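Local coordinates for protein DNA ligase (Aquifex aeolicus, PDB 3QWU) that probably joins nucleic acid ends as an ATP-dependent ligase, and binds adenosine and calcium, at residues K80-N85 with I141-P146; A131-P136 with E150-F155. All blocks are in the same frame, centred on the assembly; numbering follows the deposited sequence. Where two conformers were deposited one is given.

In the fold
The two contacts lie side by side in the family's RNA ligase region, their centres about 7 Å apart, and both touch the bound adenosine. Their segments alternate along the chain: 80-85, 131-136, 141-146, 150-155. Both reach one antiparallel sheet, in which strand 84-91 neighbours strand 127-134 and this in turn pairs with edge strand 153-161. Contact 2 is the pairing of those last two strands; contact 1 sets the turn entering strand 84-91 against the loop that joins them. The carboxylate of Glu132 in contact 2 accepts a hydrogen bond from Gly83 N in contact 1, linking the adenosine-binding Glu132 to the residue next to the calcium ligand Asp82.

Contact 1. Residues K80-N85 with I141-P146; sequences KVDGYN and IEESPP. With CA (calcium ion), chain D; ADN (adenosine), chain C.
A calcium ion joins the two segments through carboxylates: Asp82 OD2 binds it at 2.6 Å and Glu143 OE1 at 2.5 Å, each with one oxygen. The two carboxylate planes stand 79° apart, and the metal would offset the repulsion between their charges. Asp239 and two waters complete the ligands, one of the waters also donating to Asp82 OD1. A further water bridges the backbones, donating to the carbonyl oxygens of Asp82 and Glu143. Apolar packing adds Val81 CG1, anti to its backbone N, which meets Pro145 CG at 4.0 Å. Pro145 CD touches the polar Asp82 O at 3.6 Å, a van der Waals contact. Adenosine is held by hydrogen bonds from Lys80 NZ to its O4' (2.8 Å) and Asn85 ND2 to its O2' (3.0 Å). Lys80 is long and straight until its bend at chi4 (-36°), and also forms a salt bridge with Glu214; an alanine here, lacking the amine, removes both grips and would probably weaken nucleoside binding. Lys80-Val81-Asp82-Gly83 matches the KxDG motif, whose lysine carries AMP in related ligases. Segment 80-85 leads from strand 75-80 into strand 84-91; the 141-146 loop lies against strand 127-134 through Pro145, and Glu143 touches helix 233-242.

Contact 2. Residues A131-P136 with E150-F155; sequences AEVAGP and EDVQLF. With ADN (adenosine), chain C.
The Phe155 ring turns its own edge to strand 127-134, where CD2 comes 4.0 Å from Glu132 O near the ring plane; neither face packs on the 131-136 segment. A second flat group, the Glu132 carboxylate, turns away from the partner strand through a bend at chi2 (72°): OE1 accepts a hydrogen bond from adenosine O2' at 2.6 Å. The Pro136 ring packs on the end of the loop before strand 153-161, its CG 3.6 Å from Glu150 CA. Behind these groups the backbones pair antiparallel in the sheet of the nucleotidyltransferase-like domain, placing Glu132 at the adenosine ribose. Glu132 and Phe155 form one hydrogen-bonded pair and Ala134 and Gln153 the next, all four N-O distances 2.9 Å, with the non-hydrogen-bonded pair Val133-Leu154 between them. On the face bearing Val133 and Leu154, Ala131 CB lies 3.7 Å from Leu154 CG, and Val133 CG1, anti to its backbone N, touches Val152 CB at 4.0 Å in an oblique crossing. Gly135 passes close to the partner backbone, where a CB would clash with Asp151 O. The Asp151 side chain leaves the backbone directed away from the 131-136 segment, and its OD2 forms a salt bridge with Arg111 NH1. Strand 153-161 forms one edge of the four-stranded sheet; on the other side of strand 127-134 runs strand 84-91, and helix 106-115 packs on Val133, Val152 and Leu154.

Contact 1. Residues K80-N85 with I141-P146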
loop_
_atom_site.group_PDB
_atom_site.type_symbol
_atom_site.label_atom_id
_atom_site.label_comp_id
_atom_site.label_asym_id
_atom_site.label_seq_id
_atom_site.Cartn_x
_atom_site.Cartn_y
_atom_site.Cartn_z
ATOM N N LYS A 80 -5.078 -16.132 20.374
ATOM C CA LYS A 80 -5.165 -16.176 18.950
ATOM C C LYS A 80 -3.842 -16.808 18.431
ATOM O O LYS A 80 -2.723 -16.289 18.608
ATOM C CB LYS A 80 -5.405 -14.764 18.362
ATOM C CG LYS A 80 -5.893 -14.871 16.922
ATOM C CD LYS A 80 -6.002 -13.587 16.144
ATOM C CE LYS A 80 -6.091 -13.916 14.572
ATOM N NZ LYS A 80 -5.224 -15.141 14.057
ATOM N N VAL A 81 -3.969 -17.992 17.871
ATOM C CA VAL A 81 -2.807 -18.769 17.459
ATOM C C VAL A 81 -2.610 -18.491 15.966
ATOM O O VAL A 81 -3.555 -18.518 15.160
ATOM C CB VAL A 81 -3.011 -20.299 17.714
ATOM C CG1 VAL A 81 -1.918 -21.092 17.008
ATOM C CG2 VAL A 81 -3.005 -20.610 19.186
ATOM N N ASP A 82 -1.374 -18.216 15.618
ATOM C CA ASP A 82 -1.020 -17.827 14.273
ATOM C C ASP A 82 -0.690 -19.067 13.443
ATOM O O ASP A 82 0.420 -19.581 13.467
ATOM C CB ASP A 82 0.144 -16.857 14.308
ATOM C CG ASP A 82 0.456 -16.274 12.927
ATOM O OD1 ASP A 82 -0.412 -16.277 12.016
ATOM O OD2 ASP A 82 1.579 -15.773 12.745
ATOM N N GLY A 83 -1.693 -19.544 12.720
ATOM C CA GLY A 83 -1.537 -20.689 11.835
ATOM C C GLY A 83 -2.575 -20.501 10.743
ATOM O O GLY A 83 -2.783 -19.387 10.282
ATOM N N TYR A 84 -3.267 -21.567 10.354
ATOM C CA TYR A 84 -4.382 -21.447 9.439
ATOM C C TYR A 84 -5.632 -22.127 9.992
ATOM O O TYR A 84 -5.596 -23.035 10.779
ATOM C CB TYR A 84 -4.004 -21.946 8.044
ATOM C CG TYR A 84 -3.742 -23.464 7.971
ATOM C CD1 TYR A 84 -4.731 -24.337 7.517
ATOM C CD2 TYR A 84 -2.510 -24.020 8.356
ATOM C CE1 TYR A 84 -4.501 -25.715 7.440
ATOM C CE2 TYR A 84 -2.274 -25.419 8.291
ATOM C CZ TYR A 84 -3.283 -26.245 7.814
ATOM O OH TYR A 84 -3.106 -27.588 7.747
ATOM N N ASN A 85 -6.763 -21.618 9.560
ATOM C CA ASN A 85 -8.058 -22.011 10.022
ATOM C C ASN A 85 -8.473 -23.327 9.386
ATOM O O ASN A 85 -8.279 -23.559 8.166
ATOM C CB ASN A 85 -9.025 -20.924 9.584
ATOM C CG ASN A 85 -10.408 -21.186 10.008
ATOM O OD1 ASN A 85 -11.117 -22.005 9.408
ATOM N ND2 ASN A 85 -10.854 -20.437 10.995
ATOM N N ILE A 141 1.911 -21.214 5.633
ATOM C CA ILE A 141 2.353 -20.107 6.459
ATOM C C ILE A 141 3.794 -20.432 6.869
ATOM O O ILE A 141 4.075 -21.498 7.426
ATOM C CB ILE A 141 1.414 -20.031 7.711
ATOM C CG1 ILE A 141 -0.004 -19.622 7.277
ATOM C CG2 ILE A 141 1.913 -19.075 8.778
ATOM C CD1 ILE A 141 -0.075 -18.261 6.593
ATOM N N GLU A 142 4.712 -19.552 6.512
ATOM C CA GLU A 142 6.117 -19.646 6.856
ATOM C C GLU A 142 6.293 -19.588 8.370
ATOM O O GLU A 142 7.036 -20.353 8.965
ATOM C CB GLU A 142 6.775 -18.438 6.203
ATOM C CG GLU A 142 8.222 -18.188 6.510
ATOM C CD GLU A 142 8.614 -16.777 6.088
ATOM O OE1 GLU A 142 7.817 -16.168 5.312
ATOM O OE2 GLU A 142 9.684 -16.294 6.548
ATOM N N GLU A 143 5.575 -18.639 8.989
ATOM C CA GLU A 143 5.659 -18.391 10.452
ATOM C C GLU A 143 5.115 -19.541 11.298
ATOM O O GLU A 143 4.205 -20.268 10.879
ATOM C CB GLU A 143 4.858 -17.117 10.870
ATOM C CG GLU A 143 5.465 -15.740 10.471
ATOM C CD GLU A 143 4.681 -14.534 11.066
ATOM O OE1 GLU A 143 3.545 -14.242 10.599
ATOM O OE2 GLU A 143 5.215 -13.862 12.007
ATOM N N SER A 144 5.641 -19.646 12.504
ATOM C CA SER A 144 5.227 -20.627 13.500
ATOM C C SER A 144 5.022 -19.924 14.830
ATOM O O SER A 144 5.712 -18.966 15.110
ATOM C CB SER A 144 6.352 -21.650 13.701
ATOM O OG SER A 144 5.907 -22.799 14.386
ATOM N N PRO A 145 4.081 -20.410 15.668
ATOM C CA PRO A 145 4.111 -20.075 17.070
ATOM C C PRO A 145 5.374 -20.664 17.669
ATOM O O PRO A 145 5.794 -21.725 17.245
ATOM C CB PRO A 145 2.903 -20.791 17.650
ATOM C CG PRO A 145 2.084 -21.179 16.530
ATOM C CD PRO A 145 2.950 -21.267 15.327
ATOM N N PRO A 146 5.958 -20.006 18.683
ATOM C CA PRO A 146 7.218 -20.532 19.213
ATOM C C PRO A 146 7.114 -21.888 19.891
ATOM O O PRO A 146 8.102 -22.605 19.909
ATOM C CB PRO A 146 7.685 -19.443 20.179
ATOM C CG PRO A 146 6.455 -18.609 20.461
ATOM C CD PRO A 146 5.678 -18.660 19.201
HETATM CA CA CA D . 2.012 -13.245 12.366
HETATM O "O5'" ADN C . -10.166 -14.279 11.771
HETATM C "C5'" ADN C . -9.407 -14.674 12.915
HETATM C "C4'" ADN C . -8.677 -15.978 12.617
HETATM O "O4'" ADN C . -7.734 -16.319 13.679
HETATM C "C3'" ADN C . -9.656 -17.140 12.534
HETATM O "O3'" ADN C . -10.195 -17.383 11.237
HETATM C "C2'" ADN C . -8.862 -18.328 13.067
HETATM O "O2'" ADN C . -8.384 -19.135 12.004
HETATM C "C1'" ADN C . -7.685 -17.750 13.850
HETATM N N9 ADN C . -7.729 -18.036 15.293
HETATM C C8 ADN C . -6.637 -18.355 16.026
HETATM N N7 ADN C . -6.939 -18.563 17.331
HETATM C C5 ADN C . -8.274 -18.332 17.424
HETATM C C6 ADN C . -9.234 -18.335 18.532
HETATM N N6 ADN C . -8.765 -18.651 19.772
HETATM N N1 ADN C . -10.551 -18.083 18.254
HETATM C C2 ADN C . -10.954 -17.767 16.989
HETATM N N3 ADN C . -10.103 -17.712 15.924
HETATM C C4 ADN C . -8.792 -17.996 16.088
HETATM O O HOH W 1 1.947 -21.657 12.101
HETATM O O HOH W 2 0.515 -13.997 10.721
HETATM O O HOH W 3 0.122 -12.041 12.433
#

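Contact 2. Residues A131-P136 with E150-F155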
loop_
_atom_site.group_PDB
_atom_site.type_symbol
_atom_site.label_atom_id
_atom_site.label_comp_id
_atom_site.label_asym_id
_atom_site.label_seq_id
_atom_site.Cartn_x
_atom_site.Cartn_y
_atom_site.Cartn_z
ATOM N N ALA A 131 -10.622 -25.234 14.400
ATOM C CA ALA A 131 -9.286 -25.262 14.977
ATOM C C ALA A 131 -8.275 -24.544 14.099
ATOM O O ALA A 131 -8.431 -24.465 12.874
ATOM C CB ALA A 131 -8.820 -26.713 15.189
ATOM N N GLU A 132 -7.233 -24.059 14.753
ATOM C CA GLU A 132 -6.045 -23.532 14.080
ATOM C C GLU A 132 -5.017 -24.641 13.975
ATOM O O GLU A 132 -4.706 -25.279 14.984
ATOM C CB GLU A 132 -5.438 -22.413 14.907
ATOM C CG GLU A 132 -4.556 -21.456 14.106
ATOM C CD GLU A 132 -5.349 -20.524 13.168
ATOM O OE1 GLU A 132 -6.584 -20.646 13.167
ATOM O OE2 GLU A 132 -4.735 -19.697 12.450
ATOM N N VAL A 133 -4.497 -24.876 12.762
ATOM C CA VAL A 133 -3.320 -25.703 12.568
ATOM C C VAL A 133 -2.071 -24.810 12.453
ATOM O O VAL A 133 -2.057 -23.826 11.701
ATOM C CB VAL A 133 -3.442 -26.529 11.315
ATOM C CG1 VAL A 133 -2.233 -27.426 11.174
ATOM C CG2 VAL A 133 -4.690 -27.367 11.357
ATOM N N ALA A 134 -1.005 -25.170 13.166
ATOM C CA ALA A 134 0.142 -24.274 13.319
ATOM C C ALA A 134 1.415 -25.051 13.537
ATOM O O ALA A 134 1.408 -26.173 14.145
ATOM C CB ALA A 134 -0.088 -23.280 14.480
ATOM N N GLY A 135 2.509 -24.461 13.088
ATOM C CA GLY A 135 3.821 -25.120 13.180
ATOM C C GLY A 135 4.773 -24.762 12.047
ATOM O O GLY A 135 4.380 -24.222 11.029
ATOM N N PRO A 136 6.040 -25.099 12.208
ATOM C CA PRO A 136 6.980 -24.621 11.218
ATOM C C PRO A 136 6.944 -25.450 9.933
ATOM O O PRO A 136 7.402 -24.989 8.893
ATOM C CB PRO A 136 8.320 -24.806 11.904
ATOM C CG PRO A 136 8.096 -26.010 12.814
ATOM C CD PRO A 136 6.678 -25.876 13.276
ATOM N N GLU A 150 8.173 -28.341 15.842
ATOM C CA GLU A 150 8.226 -29.100 14.611
ATOM C C GLU A 150 6.895 -29.654 14.165
ATOM O O GLU A 150 5.918 -29.664 14.899
ATOM C CB GLU A 150 9.275 -30.250 14.711
ATOM C CG GLU A 150 8.843 -31.488 15.500
ATOM C CD GLU A 150 9.391 -31.515 16.934
ATOM O OE1 GLU A 150 10.630 -31.354 17.107
ATOM O OE2 GLU A 150 8.596 -31.704 17.883
ATOM N N ASP A 151 6.878 -30.120 12.925
ATOM C CA ASP A 151 5.676 -30.683 12.312
ATOM C C ASP A 151 4.565 -29.637 12.451
ATOM O O ASP A 151 4.805 -28.469 12.161
ATOM C CB ASP A 151 5.332 -32.032 12.978
ATOM C CG ASP A 151 4.417 -32.903 12.128
ATOM O OD1 ASP A 151 4.282 -32.676 10.896
ATOM O OD2 ASP A 151 3.849 -33.852 12.697
ATOM N N VAL A 152 3.376 -30.055 12.891
ATOM C CA VAL A 152 2.235 -29.181 13.070
ATOM C C VAL A 152 1.409 -29.758 14.191
ATOM O O VAL A 152 1.517 -30.949 14.527
ATOM C CB VAL A 152 1.338 -29.152 11.828
ATOM C CG1 VAL A 152 1.851 -28.175 10.852
ATOM C CG2 VAL A 152 1.287 -30.531 11.211
ATOM N N GLN A 153 0.546 -28.898 14.738
ATOM C CA GLN A 153 -0.270 -29.192 15.903
ATOM C C GLN A 153 -1.557 -28.442 15.661
ATOM O O GLN A 153 -1.583 -27.492 14.885
ATOM C CB GLN A 153 0.387 -28.698 17.190
ATOM C CG GLN A 153 1.407 -29.675 17.784
ATOM C CD GLN A 153 2.024 -29.143 19.089
ATOM O OE1 GLN A 153 1.326 -28.527 19.895
ATOM N NE2 GLN A 153 3.345 -29.345 19.273
ATOM N N LEU A 154 -2.603 -28.879 16.340
ATOM C CA LEU A 154 -3.908 -28.395 16.081
ATOM C C LEU A 154 -4.472 -27.911 17.401
ATOM O O LEU A 154 -4.241 -28.506 18.410
ATOM C CB LEU A 154 -4.704 -29.499 15.443
ATOM C CG LEU A 154 -6.177 -29.301 15.239
ATOM C CD1 LEU A 154 -6.619 -30.176 14.084
ATOM C CD2 LEU A 154 -6.839 -29.653 16.543
ATOM N N PHE A 155 -5.166 -26.795 17.371
ATOM C CA PHE A 155 -5.743 -26.207 18.536
ATOM C C PHE A 155 -7.183 -25.796 18.284
ATOM O O PHE A 155 -7.423 -24.840 17.552
ATOM C CB PHE A 155 -4.908 -24.993 18.919
ATOM C CG PHE A 155 -3.455 -25.325 19.270
ATOM C CD1 PHE A 155 -3.110 -25.757 20.517
ATOM C CD2 PHE A 155 -2.460 -25.204 18.342
ATOM C CE1 PHE A 155 -1.741 -26.078 20.845
ATOM C CE2 PHE A 155 -1.114 -25.510 18.680
ATOM C CZ PHE A 155 -0.796 -25.979 19.924
HETATM O "O5'" ADN C . -10.166 -14.279 11.771
HETATM C "C5'" ADN C . -9.407 -14.674 12.915
HETATM C "C4'" ADN C . -8.677 -15.978 12.617
HETATM O "O4'" ADN C . -7.734 -16.319 13.679
HETATM C "C3'" ADN C . -9.656 -17.140 12.534
HETATM O "O3'" ADN C . -10.195 -17.383 11.237
HETATM C "C2'" ADN C . -8.862 -18.328 13.067
HETATM O "O2'" ADN C . -8.384 -19.135 12.004
HETATM C "C1'" ADN C . -7.685 -17.750 13.850
HETATM N N9 ADN C . -7.729 -18.036 15.293
HETATM C C8 ADN C . -6.637 -18.355 16.026
HETATM N N7 ADN C . -6.939 -18.563 17.331
HETATM C C5 ADN C . -8.274 -18.332 17.424
HETATM C C6 ADN C . -9.234 -18.335 18.532
HETATM N N6 ADN C . -8.765 -18.651 19.772
HETATM N N1 ADN C . -10.551 -18.083 18.254
HETATM C C2 ADN C . -10.954 -17.767 16.989
HETATM N N3 ADN C . -10.103 -17.712 15.924
HETATM C C4 ADN C . -8.792 -17.996 16.088
#